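Local coordinates for putative endoribonuclease (Klebsiella pneumoniae, PDB 3LYB), which is a putative endoribonuclease of the L-PSP family and may cleave RNA, at the interface of chains A and B and the interface of chains A and C. Coordinates in Å, arbitrary orientation; residue numbers count along the deposited sequence, not the author numbering. Chains: chain A/B/C, Putative endoribonuclease.

Contacts 1, 2 and 3 are patches of one A–B interface, which is not an exact two-fold, whereas contact 4 belongs to the two-fold symmetric A–C interface. Between C-alpha centres, contacts 2 and 3 are about 9 Å apart and share A:Ile95 of strand 94-101. Contact 1 lies about 17 Å from contact 2 and 23 Å from contact 3; strand 124-129 of chain A takes part in contacts 1 and 2. Contact 4 is about 26 Å from contact 1 and 34 Å from contacts 2 and 3. Chain A thus uses separate surfaces for its two partners, as expected if the twelve-chain assembly is built from smaller units.

Contact 1: the interface of chains A and B. Residues chain A 104, 128-130; chain B 130-132.
A strand-edge interface joins A:Gln129 to B:Glu132 through an antiparallel beta bridge, apparently linking the sheets of neighbouring subunits; in this family such contacts typically build a trimer, which the lack of an exact two-fold between chains A and B would suit. Two backbone hydrogen bonds are the evidence. A:Gln129 N donates to B:Glu132 O at 3.0 Å, and B:Ser131 N returns a bond to A:Gln129 O at 2.9 Å, so one residue of chain A is held at both its amide and its carbonyl.

The side chain of A:Gln129 carries much of the remaining contact. Its CG stands anti to the backbone N (chi1 -164°) and the chain runs on extended, side by side with B:Glu132 and pointing the same way; the two meet at A:Gln129 CB and B:Glu132 CB, 3.9 Å apart. The terminal amide and the carboxylate are turned 52° against each other. Within chain A, the backbone N of A:Leu104 donates to A:Gln129 OE1 at 2.7 Å in a nearly straight bond, 175° at the hydrogen. That bond would hold the amide's rotation, with NE2 directed toward B:Ser131, whose CB it approaches to 3.6 Å.

In the fold, A:Gln129 ends strand 124-129 and B:Glu132 begins the short strand 132-133, while A:Leu104 opens the 3-10 helix 104-106.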
ATOM      1  N   LEU A 104      12.532   2.014 -14.643  1.00 26.61           N
ATOM      2  CA  LEU A 104      13.595   2.779 -15.239  1.00 27.59           C
ATOM      3  C   LEU A 104      14.968   2.358 -14.733  1.00 28.68           C
ATOM      4  O   LEU A 104      15.985   2.597 -15.391  1.00 28.91           O
ATOM      5  CB  LEU A 104      13.361   4.280 -15.127  1.00 26.94           C
ATOM      6  CG  LEU A 104      12.470   4.736 -16.299  1.00 28.17           C
ATOM      7  CD1 LEU A 104      12.232   6.219 -16.287  1.00 27.26           C
ATOM      8  CD2 LEU A 104      12.985   4.315 -17.656  1.00 25.65           C
ATOM      9  N   VAL A 128      10.083   6.349 -21.064  1.00 27.99           N
ATOM     10  CA  VAL A 128       9.191   6.489 -19.923  1.00 27.79           C
ATOM     11  C   VAL A 128       9.004   5.189 -19.189  1.00 27.42           C
ATOM     12  O   VAL A 128       9.144   4.110 -19.768  1.00 27.37           O
ATOM     13  CB  VAL A 128       7.787   6.974 -20.319  1.00 27.93           C
ATOM     14  CG1 VAL A 128       7.834   8.421 -20.791  1.00 29.53           C
ATOM     15  CG2 VAL A 128       7.193   6.088 -21.378  1.00 27.34           C
ATOM     16  N   GLN A 129       8.676   5.315 -17.908  1.00 27.14           N
ATOM     17  CA  GLN A 129       8.224   4.197 -17.114  1.00 26.63           C
ATOM     18  C   GLN A 129       6.718   4.207 -17.113  1.00 26.59           C
ATOM     19  O   GLN A 129       6.098   5.182 -16.703  1.00 27.57           O
ATOM     20  CB  GLN A 129       8.744   4.300 -15.686  1.00 26.59           C
ATOM     21  CG  GLN A 129       8.636   2.993 -14.902  1.00 25.41           C
ATOM     22  CD  GLN A 129       9.261   3.097 -13.524  1.00 24.51           C
ATOM     23  OE1 GLN A 129      10.479   3.280 -13.389  1.00 28.10           O
ATOM     24  NE2 GLN A 129       8.431   3.025 -12.495  1.00 18.44           N
ATOM     25  N   VAL A 130       6.130   3.127 -17.598  1.00 26.66           N
ATOM     26  CA  VAL A 130       4.680   2.913 -17.538  1.00 26.44           C
ATOM     27  C   VAL A 130       4.413   1.733 -16.586  1.00 26.33           C
ATOM     28  O   VAL A 130       5.355   1.161 -16.039  1.00 26.33           O
ATOM     29  CB  VAL A 130       4.110   2.676 -18.956  1.00 26.24           C
ATOM     30  CG1 VAL A 130       4.348   3.906 -19.829  1.00 26.62           C
ATOM     31  CG2 VAL A 130       4.739   1.434 -19.619  1.00 25.86           C
TER
ATOM     32  N   VAL B 130       2.300   8.999 -16.446  1.00 27.72           N
ATOM     33  CA  VAL B 130       3.136   7.807 -16.408  1.00 27.47           C
ATOM     34  C   VAL B 130       3.718   7.692 -15.012  1.00 27.20           C
ATOM     35  O   VAL B 130       3.354   8.461 -14.153  1.00 26.35           O
ATOM     36  CB  VAL B 130       4.218   7.831 -17.527  1.00 27.41           C
ATOM     37  CG1 VAL B 130       3.532   8.056 -18.864  1.00 27.21           C
ATOM     38  CG2 VAL B 130       5.295   8.916 -17.281  1.00 26.28           C
ATOM     39  N   SER B 131       4.634   6.760 -14.784  1.00 28.06           N
ATOM     40  CA  SER B 131       5.133   6.547 -13.423  1.00 28.60           C
ATOM     41  C   SER B 131       6.277   7.434 -13.089  1.00 29.16           C
ATOM     42  O   SER B 131       6.333   8.028 -12.029  1.00 29.38           O
ATOM     43  CB  SER B 131       5.544   5.112 -13.232  1.00 28.12           C
ATOM     44  OG  SER B 131       4.378   4.325 -13.253  1.00 28.45           O
ATOM     45  N   GLU B 132       7.210   7.505 -14.017  1.00 30.08           N
ATOM     46  CA  GLU B 132       8.496   8.088 -13.741  1.00 30.63           C
ATOM     47  C   GLU B 132       9.061   8.382 -15.108  1.00 30.37           C
ATOM     48  O   GLU B 132       8.657   7.767 -16.101  1.00 29.30           O
ATOM     49  CB  GLU B 132       9.400   7.058 -13.015  1.00 30.80           C
ATOM     50  CG  GLU B 132      10.073   7.610 -11.799  1.00 34.37           C
ATOM     51  CD  GLU B 132      11.042   6.676 -11.154  1.00 39.78           C
ATOM     52  OE1 GLU B 132      10.637   5.842 -10.304  1.00 42.87           O
ATOM     53  OE2 GLU B 132      12.241   6.805 -11.478  1.00 44.34           O
TER

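Contact 2: the interface of chains A and B. Residues chain A 95-96, 98, 124, 126; chain B 25-27, 144, 146.
A:Lys96, A:Thr126, B:Phe25 and B:Glu144 face one another from extended strand backbones, whereas A:Ile95, with psi -30°, departs from that conformation near the start of its strand. B:Glu144 is the polar hub. Its CG is anti to the backbone N (chi1 177°) and the chain stays extended beyond it, carrying the carboxylate across to chain A. There A:Thr126 OG1 donates to B:Glu144 OE1 at 2.8 Å, and OE1 accepts it on its anti lone pair, the one turned away from the other oxygen; the two side chains cross at about a right angle. A:Lys96 instead comes tip to tip: its ammonium NZ forms a long salt bridge to B:Glu144 OE2 at 3.4 Å.

The aliphatic part of the same lysine crosses B:Phe25 nearly perpendicularly, with A:Lys96 CD 4.0 Å from ring atom CD2. A:Ile95 CD1 meets the same face of the ring at a different part of its rim, 3.7 Å from B:Phe25 CE1. A:Val124 packs against backbone, its CG1 3.7 Å from B:Ser27 CA.

Chain A supplies neighbouring strands 94-101 and 124-129; chain B supplies strands 23-26 and 141-148, making this a face of one sheet packed on the partner's strands.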
ATOM      1  N   ILE A  95      15.059   6.148 -37.317  1.00 37.09           N
ATOM      2  CA  ILE A  95      15.369   7.472 -36.808  1.00 36.85           C
ATOM      3  C   ILE A  95      14.874   7.764 -35.376  1.00 36.15           C
ATOM      4  O   ILE A  95      15.521   8.536 -34.645  1.00 35.73           O
ATOM      5  CB  ILE A  95      14.870   8.567 -37.774  1.00 37.22           C
ATOM      6  CG1 ILE A  95      13.618   8.115 -38.520  1.00 37.50           C
ATOM      7  CG2 ILE A  95      15.950   8.880 -38.804  1.00 39.14           C
ATOM      8  CD1 ILE A  95      12.366   8.702 -37.992  1.00 40.79           C
ATOM      9  N   LYS A  96      13.759   7.124 -34.988  1.00 34.50           N
ATOM     10  CA  LYS A  96      13.041   7.428 -33.745  1.00 32.62           C
ATOM     11  C   LYS A  96      12.628   6.186 -32.949  1.00 31.32           C
ATOM     12  O   LYS A  96      12.070   5.206 -33.491  1.00 30.78           O
ATOM     13  CB  LYS A  96      11.790   8.229 -34.079  1.00 33.02           C
ATOM     14  CG  LYS A  96      10.855   8.462 -32.920  1.00 33.32           C
ATOM     15  CD  LYS A  96       9.488   8.914 -33.398  1.00 34.26           C
ATOM     16  CE  LYS A  96       8.652   9.488 -32.262  1.00 33.47           C
ATOM     17  NZ  LYS A  96       9.041  10.893 -32.005  1.00 34.46           N
ATOM     18  N   VAL A  98      10.539   5.029 -29.342  1.00 24.99           N
ATOM     19  CA  VAL A  98       9.823   5.294 -28.096  1.00 25.02           C
ATOM     20  C   VAL A  98       9.948   4.020 -27.276  1.00 25.18           C
ATOM     21  O   VAL A  98       9.730   2.905 -27.788  1.00 25.26           O
ATOM     22  CB  VAL A  98       8.335   5.812 -28.285  1.00 25.53           C
ATOM     23  CG1 VAL A  98       7.687   6.178 -26.917  1.00 23.37           C
ATOM     24  CG2 VAL A  98       8.278   7.020 -29.212  1.00 23.19           C
ATOM     25  N   VAL A 124      16.529   9.478 -32.499  1.00 37.93           N
ATOM     26  CA  VAL A 124      15.879  10.346 -31.550  1.00 36.11           C
ATOM     27  C   VAL A 124      15.155   9.453 -30.527  1.00 34.85           C
ATOM     28  O   VAL A 124      14.683   8.374 -30.867  1.00 34.12           O
ATOM     29  CB  VAL A 124      14.953  11.306 -32.329  1.00 36.71           C
ATOM     30  CG1 VAL A 124      13.698  11.634 -31.581  1.00 37.27           C
ATOM     31  CG2 VAL A 124      15.715  12.583 -32.707  1.00 36.34           C
ATOM     32  N   THR A 126      12.703   8.771 -26.794  1.00 30.75           N
ATOM     33  CA  THR A 126      11.825   9.082 -25.659  1.00 29.58           C
ATOM     34  C   THR A 126      11.776   7.844 -24.788  1.00 28.25           C
ATOM     35  O   THR A 126      11.678   6.743 -25.294  1.00 28.57           O
ATOM     36  CB  THR A 126      10.379   9.438 -26.094  1.00 29.78           C
ATOM     37  OG1 THR A 126      10.404  10.503 -27.035  1.00 30.43           O
ATOM     38  CG2 THR A 126       9.565   9.923 -24.917  1.00 30.80           C
TER
ATOM     39  N   PHE B  25      12.052  15.356 -35.923  1.00 39.62           N
ATOM     40  CA  PHE B  25      11.766  14.677 -34.656  1.00 38.01           C
ATOM     41  C   PHE B  25      12.732  15.109 -33.577  1.00 36.68           C
ATOM     42  O   PHE B  25      13.939  15.072 -33.748  1.00 35.93           O
ATOM     43  CB  PHE B  25      11.860  13.164 -34.825  1.00 38.40           C
ATOM     44  CG  PHE B  25      10.852  12.611 -35.760  1.00 40.05           C
ATOM     45  CD1 PHE B  25      11.216  12.277 -37.072  1.00 42.48           C
ATOM     46  CD2 PHE B  25       9.526  12.451 -35.354  1.00 41.56           C
ATOM     47  CE1 PHE B  25      10.268  11.764 -37.987  1.00 44.46           C
ATOM     48  CE2 PHE B  25       8.555  11.934 -36.242  1.00 44.66           C
ATOM     49  CZ  PHE B  25       8.926  11.586 -37.571  1.00 45.53           C
ATOM     50  N   LEU B  26      12.179  15.545 -32.460  1.00 36.16           N
ATOM     51  CA  LEU B  26      12.971  15.813 -31.278  1.00 35.07           C
ATOM     52  C   LEU B  26      12.837  14.656 -30.334  1.00 34.49           C
ATOM     53  O   LEU B  26      11.783  14.001 -30.268  1.00 34.31           O
ATOM     54  CB  LEU B  26      12.488  17.071 -30.575  1.00 34.79           C
ATOM     55  CG  LEU B  26      12.963  18.398 -31.155  1.00 35.26           C
ATOM     56  CD1 LEU B  26      12.264  18.718 -32.481  1.00 33.72           C
ATOM     57  CD2 LEU B  26      12.738  19.508 -30.137  1.00 35.25           C
ATOM     58  N   SER B  27      13.922  14.400 -29.617  1.00 33.68           N
ATOM     59  CA  SER B  27      13.870  13.558 -28.448  1.00 33.10           C
ATOM     60  C   SER B  27      12.962  14.188 -27.405  1.00 32.13           C
ATOM     61  O   SER B  27      12.793  15.413 -27.390  1.00 31.83           O
ATOM     62  CB  SER B  27      15.266  13.381 -27.873  1.00 33.04           C
ATOM     63  OG  SER B  27      16.038  12.559 -28.729  1.00 35.13           O
ATOM     64  N   GLU B 144       7.708  15.520 -25.744  1.00 31.09           N
ATOM     65  CA  GLU B 144       8.317  15.079 -26.989  1.00 32.84           C
ATOM     66  C   GLU B 144       7.682  15.899 -28.086  1.00 33.65           C
ATOM     67  O   GLU B 144       6.453  15.981 -28.153  1.00 34.73           O
ATOM     68  CB  GLU B 144       8.066  13.592 -27.223  1.00 32.86           C
ATOM     69  CG  GLU B 144       8.603  13.067 -28.522  1.00 33.44           C
ATOM     70  CD  GLU B 144       7.786  11.913 -29.016  1.00 38.30           C
ATOM     71  OE1 GLU B 144       8.076  10.776 -28.594  1.00 42.31           O
ATOM     72  OE2 GLU B 144       6.829  12.128 -29.802  1.00 40.37           O
ATOM     73  N   THR B 146       7.278  17.087 -32.226  1.00 38.27           N
ATOM     74  CA  THR B 146       7.457  16.809 -33.646  1.00 41.10           C
ATOM     75  C   THR B 146       7.242  18.083 -34.522  1.00 42.46           C
ATOM     76  O   THR B 146       6.266  18.842 -34.359  1.00 42.35           O
ATOM     77  CB  THR B 146       6.577  15.637 -34.048  1.00 41.41           C
ATOM     78  OG1 THR B 146       7.032  14.476 -33.343  1.00 44.27           O
ATOM     79  CG2 THR B 146       6.618  15.356 -35.547  1.00 42.15           C
TER

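Contact 3: the interface of chains A and B. Residues chain A 92, 94-95, 121-123; chain B 18, 20.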
ATOM      1  N   SER A  92      20.520   2.796 -39.109  1.00 43.93           N
ATOM      2  CA  SER A  92      20.632   4.251 -39.304  1.00 43.60           C
ATOM      3  C   SER A  92      19.371   4.880 -39.910  1.00 42.60           C
ATOM      4  O   SER A  92      19.169   6.097 -39.833  1.00 42.92           O
ATOM      5  CB  SER A  92      21.893   4.627 -40.112  1.00 43.75           C
ATOM      6  OG  SER A  92      21.990   3.880 -41.317  1.00 45.49           O
ATOM      7  N   VAL A  94      16.394   3.808 -38.895  1.00 39.25           N
ATOM      8  CA  VAL A  94      15.479   3.817 -37.777  1.00 38.69           C
ATOM      9  C   VAL A  94      15.781   5.087 -36.999  1.00 37.95           C
ATOM     10  O   VAL A  94      16.648   5.102 -36.137  1.00 38.29           O
ATOM     11  CB  VAL A  94      15.643   2.557 -36.877  1.00 39.20           C
ATOM     12  CG1 VAL A  94      14.587   2.535 -35.781  1.00 37.84           C
ATOM     13  CG2 VAL A  94      15.556   1.262 -37.701  1.00 39.78           C
ATOM     14  N   ILE A  95      15.059   6.148 -37.317  1.00 37.09           N
ATOM     15  CA  ILE A  95      15.369   7.472 -36.808  1.00 36.85           C
ATOM     16  C   ILE A  95      14.874   7.764 -35.376  1.00 36.15           C
ATOM     17  O   ILE A  95      15.521   8.536 -34.645  1.00 35.73           O
ATOM     18  CB  ILE A  95      14.870   8.567 -37.774  1.00 37.22           C
ATOM     19  CG1 ILE A  95      13.618   8.115 -38.520  1.00 37.50           C
ATOM     20  CG2 ILE A  95      15.950   8.880 -38.804  1.00 39.14           C
ATOM     21  CD1 ILE A  95      12.366   8.702 -37.992  1.00 40.79           C
ATOM     22  N   GLN A 121      24.860   6.296 -36.460  1.00 50.17           N
ATOM     23  CA  GLN A 121      23.753   7.295 -36.413  1.00 50.41           C
ATOM     24  C   GLN A 121      22.648   6.990 -35.374  1.00 49.20           C
ATOM     25  O   GLN A 121      21.586   6.508 -35.746  1.00 49.23           O
ATOM     26  CB  GLN A 121      23.089   7.445 -37.803  1.00 51.15           C
ATOM     27  CG  GLN A 121      23.979   8.001 -38.940  1.00 54.27           C
ATOM     28  CD  GLN A 121      23.702   9.476 -39.263  1.00 58.59           C
ATOM     29  OE1 GLN A 121      22.631  10.016 -38.951  1.00 60.09           O
ATOM     30  NE2 GLN A 121      24.672  10.129 -39.908  1.00 59.67           N
ATOM     31  N   PRO A 122      22.894   7.269 -34.070  1.00 48.38           N
ATOM     32  CA  PRO A 122      21.831   7.143 -33.034  1.00 47.02           C
ATOM     33  C   PRO A 122      20.484   7.834 -33.354  1.00 45.42           C
ATOM     34  O   PRO A 122      20.470   8.926 -33.948  1.00 45.13           O
ATOM     35  CB  PRO A 122      22.467   7.766 -31.771  1.00 47.16           C
ATOM     36  CG  PRO A 122      23.877   8.259 -32.184  1.00 47.94           C
ATOM     37  CD  PRO A 122      24.216   7.501 -33.453  1.00 48.54           C
ATOM     38  N   PRO A 123      19.353   7.195 -32.948  1.00 43.93           N
ATOM     39  CA  PRO A 123      18.021   7.726 -33.231  1.00 41.93           C
ATOM     40  C   PRO A 123      17.611   8.777 -32.204  1.00 40.24           C
ATOM     41  O   PRO A 123      18.282   8.956 -31.177  1.00 40.56           O
ATOM     42  CB  PRO A 123      17.136   6.497 -33.080  1.00 41.86           C
ATOM     43  CG  PRO A 123      17.798   5.712 -31.981  1.00 42.59           C
ATOM     44  CD  PRO A 123      19.279   6.026 -32.036  1.00 43.54           C
TER
ATOM     45  N   ARG B  18      16.500  14.909 -35.088  1.00 47.40           N
ATOM     46  CA  ARG B  18      16.874  14.324 -36.369  1.00 47.36           C
ATOM     47  C   ARG B  18      15.878  14.686 -37.444  1.00 47.26           C
ATOM     48  O   ARG B  18      14.674  14.759 -37.202  1.00 47.23           O
ATOM     49  CB  ARG B  18      17.130  12.810 -36.298  1.00 47.14           C
ATOM     50  CG  ARG B  18      18.573  12.489 -35.887  1.00 48.39           C
ATOM     51  CD  ARG B  18      18.901  10.999 -35.821  1.00 50.50           C
ATOM     52  NE  ARG B  18      19.072  10.413 -37.149  1.00 52.61           N
ATOM     53  CZ  ARG B  18      19.258   9.117 -37.381  1.00 55.02           C
ATOM     54  NH1 ARG B  18      19.302   8.243 -36.374  1.00 56.19           N
ATOM     55  NH2 ARG B  18      19.393   8.687 -38.629  1.00 56.01           N
ATOM     56  N   ALA B  20      14.083  14.077 -41.005  1.00 47.49           N
ATOM     57  CA  ALA B  20      13.642  12.994 -41.889  1.00 47.79           C
ATOM     58  C   ALA B  20      12.639  13.528 -42.899  1.00 47.99           C
ATOM     59  O   ALA B  20      11.452  13.685 -42.580  1.00 48.56           O
ATOM     60  CB  ALA B  20      13.028  11.863 -41.088  1.00 47.87           C
TER
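A:Ile95 CG2 sits over one face of the B:Arg18 guanidinium, 3.4 Å above its plane and offset toward the rim; its separation from B:Arg18 CZ, the central carbon, is 3.6 Å. The methyl therefore covers a flat cationic group rather than another hydrocarbon. Beyond it, B:Ala20 CB lies 4.5 Å from A:Ile95 CD1 and extends the apolar side only loosely.

Outward from this centre, B:Arg18 is extended as far as CD and then bends at chi3 (76°), which turns the guanidinium toward the backbone of chain A. Its two terminal nitrogens are used differently. NH2 donates to the A:Ser92 carbonyl O at 2.9 Å, 151° at the hydrogen, with the donor in the carbonyl plane and the acceptor in the guanidinium plane at its edge. NH1 donates to A:Pro122 O at 2.8 Å, but the geometry is poorer: the nitrogen stands 64° out of that carbonyl plane, not on a lone pair. A:Gln121 O also lies 2.9 Å from B:Arg18 NH1, but no hydrogen is directed at that oxygen, so the pair is a close approach only. The amide of A:Gln121 approaches at a slant, OE1 being 3.5 Å from B:Arg18 NH2.

By docking B:Arg18 among backbone carbonyls of the 3-10 helix 91-93 and the proline segment before strand 124-129, the site probably holds strand 17-20 of chain B against chain A; the clustered carbonyls should favour the arginine's positive charge.

Contact 4: the interface of chains A and C. Residues chain A 57, 59, 61-62; chain C 107-108, 111, 115.
C:Phe107 and the A:Glu59 carboxylate are the flat groups of this contact between two subunits of the endoribonuclease L-PSP family. This two-fold contact of the deposited twelve-chain assembly may join smaller units, but the structure alone does not show that it forms in solution. The phenyl ring is touched through CE2, 3.9 Å from A:Ser61 CB. The carboxylate is approached from both faces at its oxygen OE1: C:Ser111 OG and A:Thr62 OG1 reach that atom from opposite sides of the plane.

C:Ser111 OG, anti to its own backbone N (chi1 159°), donates to A:Glu59 OE1 at 2.9 Å on the syn side, 23° out of the carboxylate plane. A:Thr62 OG1 donates to the same oxygen from within chain A at 3.2 Å, nearly in line with its C-O bond, so two hydroxyl groups grip OE1 and would be expected to limit rotation of the carboxylate. The other oxygen, OE2, forms a salt bridge with C:Lys115 NZ at 3.0 Å. The two meet tip to tip, but the lysine tip's exact placement is doubtful.

A:Glu59 immediately precedes helix 60-85, whose amino-terminal end may help stabilise a negative charge on it. C:Phe107, C:Ser111 and C:Lys115 all project from helix 107-117.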
ATOM      1  N   THR A  57      28.470 -12.466 -16.915  1.00 37.78           N
ATOM      2  CA  THR A  57      29.695 -12.523 -16.124  1.00 38.31           C
ATOM      3  C   THR A  57      30.066 -13.932 -15.696  1.00 38.49           C
ATOM      4  O   THR A  57      31.184 -14.158 -15.246  1.00 38.46           O
ATOM      5  CB  THR A  57      29.636 -11.638 -14.831  1.00 38.96           C
ATOM      6  OG1 THR A  57      28.636 -12.146 -13.922  1.00 39.84           O
ATOM      7  CG2 THR A  57      29.385 -10.139 -15.148  1.00 39.15           C
ATOM      8  N   GLU A  59      28.833 -15.474 -13.072  1.00 41.43           N
ATOM      9  CA  GLU A  59      28.428 -15.586 -11.676  1.00 41.79           C
ATOM     10  C   GLU A  59      26.913 -15.736 -11.612  1.00 41.09           C
ATOM     11  O   GLU A  59      26.160 -14.909 -12.137  1.00 41.56           O
ATOM     12  CB  GLU A  59      28.850 -14.337 -10.896  1.00 42.54           C
ATOM     13  CG  GLU A  59      30.337 -13.988 -11.055  1.00 47.83           C
ATOM     14  CD  GLU A  59      30.666 -12.481 -10.889  1.00 55.05           C
ATOM     15  OE1 GLU A  59      29.773 -11.680 -10.456  1.00 56.09           O
ATOM     16  OE2 GLU A  59      31.843 -12.114 -11.204  1.00 56.46           O
ATOM     17  N   SER A  61      24.403 -15.104  -9.518  1.00 37.06           N
ATOM     18  CA  SER A  61      23.443 -14.083  -9.085  1.00 36.06           C
ATOM     19  C   SER A  61      23.430 -12.816  -9.929  1.00 35.73           C
ATOM     20  O   SER A  61      22.354 -12.245 -10.164  1.00 35.20           O
ATOM     21  CB  SER A  61      23.669 -13.715  -7.636  1.00 36.02           C
ATOM     22  OG  SER A  61      23.285 -14.790  -6.826  1.00 36.22           O
ATOM     23  N   THR A  62      24.617 -12.379 -10.367  1.00 34.81           N
ATOM     24  CA  THR A  62      24.731 -11.266 -11.282  1.00 34.47           C
ATOM     25  C   THR A  62      23.915 -11.559 -12.540  1.00 34.43           C
ATOM     26  O   THR A  62      23.171 -10.703 -13.042  1.00 34.58           O
ATOM     27  CB  THR A  62      26.195 -10.997 -11.630  1.00 34.71           C
ATOM     28  OG1 THR A  62      26.864 -10.451 -10.484  1.00 36.08           O
ATOM     29  CG2 THR A  62      26.324 -10.015 -12.779  1.00 33.82           C
TER
ATOM     30  N   PHE C 107      22.729  -5.524  -6.723  1.00 29.10           N
ATOM     31  CA  PHE C 107      23.836  -6.453  -6.505  1.00 28.50           C
ATOM     32  C   PHE C 107      24.850  -6.523  -7.639  1.00 28.21           C
ATOM     33  O   PHE C 107      26.029  -6.574  -7.363  1.00 27.81           O
ATOM     34  CB  PHE C 107      23.362  -7.864  -6.121  1.00 28.48           C
ATOM     35  CG  PHE C 107      24.492  -8.829  -5.894  1.00 28.65           C
ATOM     36  CD1 PHE C 107      25.221  -8.800  -4.705  1.00 28.70           C
ATOM     37  CD2 PHE C 107      24.853  -9.747  -6.880  1.00 28.01           C
ATOM     38  CE1 PHE C 107      26.265  -9.683  -4.498  1.00 29.67           C
ATOM     39  CE2 PHE C 107      25.926 -10.641  -6.683  1.00 26.88           C
ATOM     40  CZ  PHE C 107      26.627 -10.607  -5.515  1.00 27.75           C
ATOM     41  N   PRO C 108      24.395  -6.553  -8.914  1.00 28.64           N
ATOM     42  CA  PRO C 108      25.324  -6.622 -10.060  1.00 28.74           C
ATOM     43  C   PRO C 108      26.371  -5.493 -10.078  1.00 29.33           C
ATOM     44  O   PRO C 108      27.569  -5.751 -10.331  1.00 28.73           O
ATOM     45  CB  PRO C 108      24.386  -6.495 -11.250  1.00 28.39           C
ATOM     46  CG  PRO C 108      23.151  -7.119 -10.765  1.00 28.16           C
ATOM     47  CD  PRO C 108      23.000  -6.685  -9.369  1.00 28.01           C
ATOM     48  N   SER C 111      28.810  -6.216  -7.168  1.00 32.20           N
ATOM     49  CA  SER C 111      29.679  -7.324  -7.486  1.00 33.54           C
ATOM     50  C   SER C 111      30.772  -6.878  -8.447  1.00 34.09           C
ATOM     51  O   SER C 111      31.873  -7.391  -8.395  1.00 35.05           O
ATOM     52  CB  SER C 111      28.867  -8.457  -8.105  1.00 33.13           C
ATOM     53  OG  SER C 111      29.716  -9.318  -8.846  1.00 35.92           O
ATOM     54  N   LYS C 115      34.789  -7.093  -7.295  1.00 39.31           N
ATOM     55  CA  LYS C 115      35.759  -7.741  -8.156  1.00 40.58           C
ATOM     56  C   LYS C 115      37.006  -6.869  -8.353  1.00 40.83           C
ATOM     57  O   LYS C 115      38.071  -7.385  -8.673  1.00 41.40           O
ATOM     58  CB  LYS C 115      35.109  -8.009  -9.510  1.00 41.07           C
ATOM     59  CG  LYS C 115      35.741  -9.103 -10.351  1.00 43.89           C
ATOM     60  CD  LYS C 115      34.942  -9.281 -11.655  1.00 49.25           C
ATOM     61  CE  LYS C 115      33.500  -9.817 -11.388  1.00 50.72           C
ATOM     62  NZ  LYS C 115      32.539  -9.557 -12.522  1.00 50.30           N
TER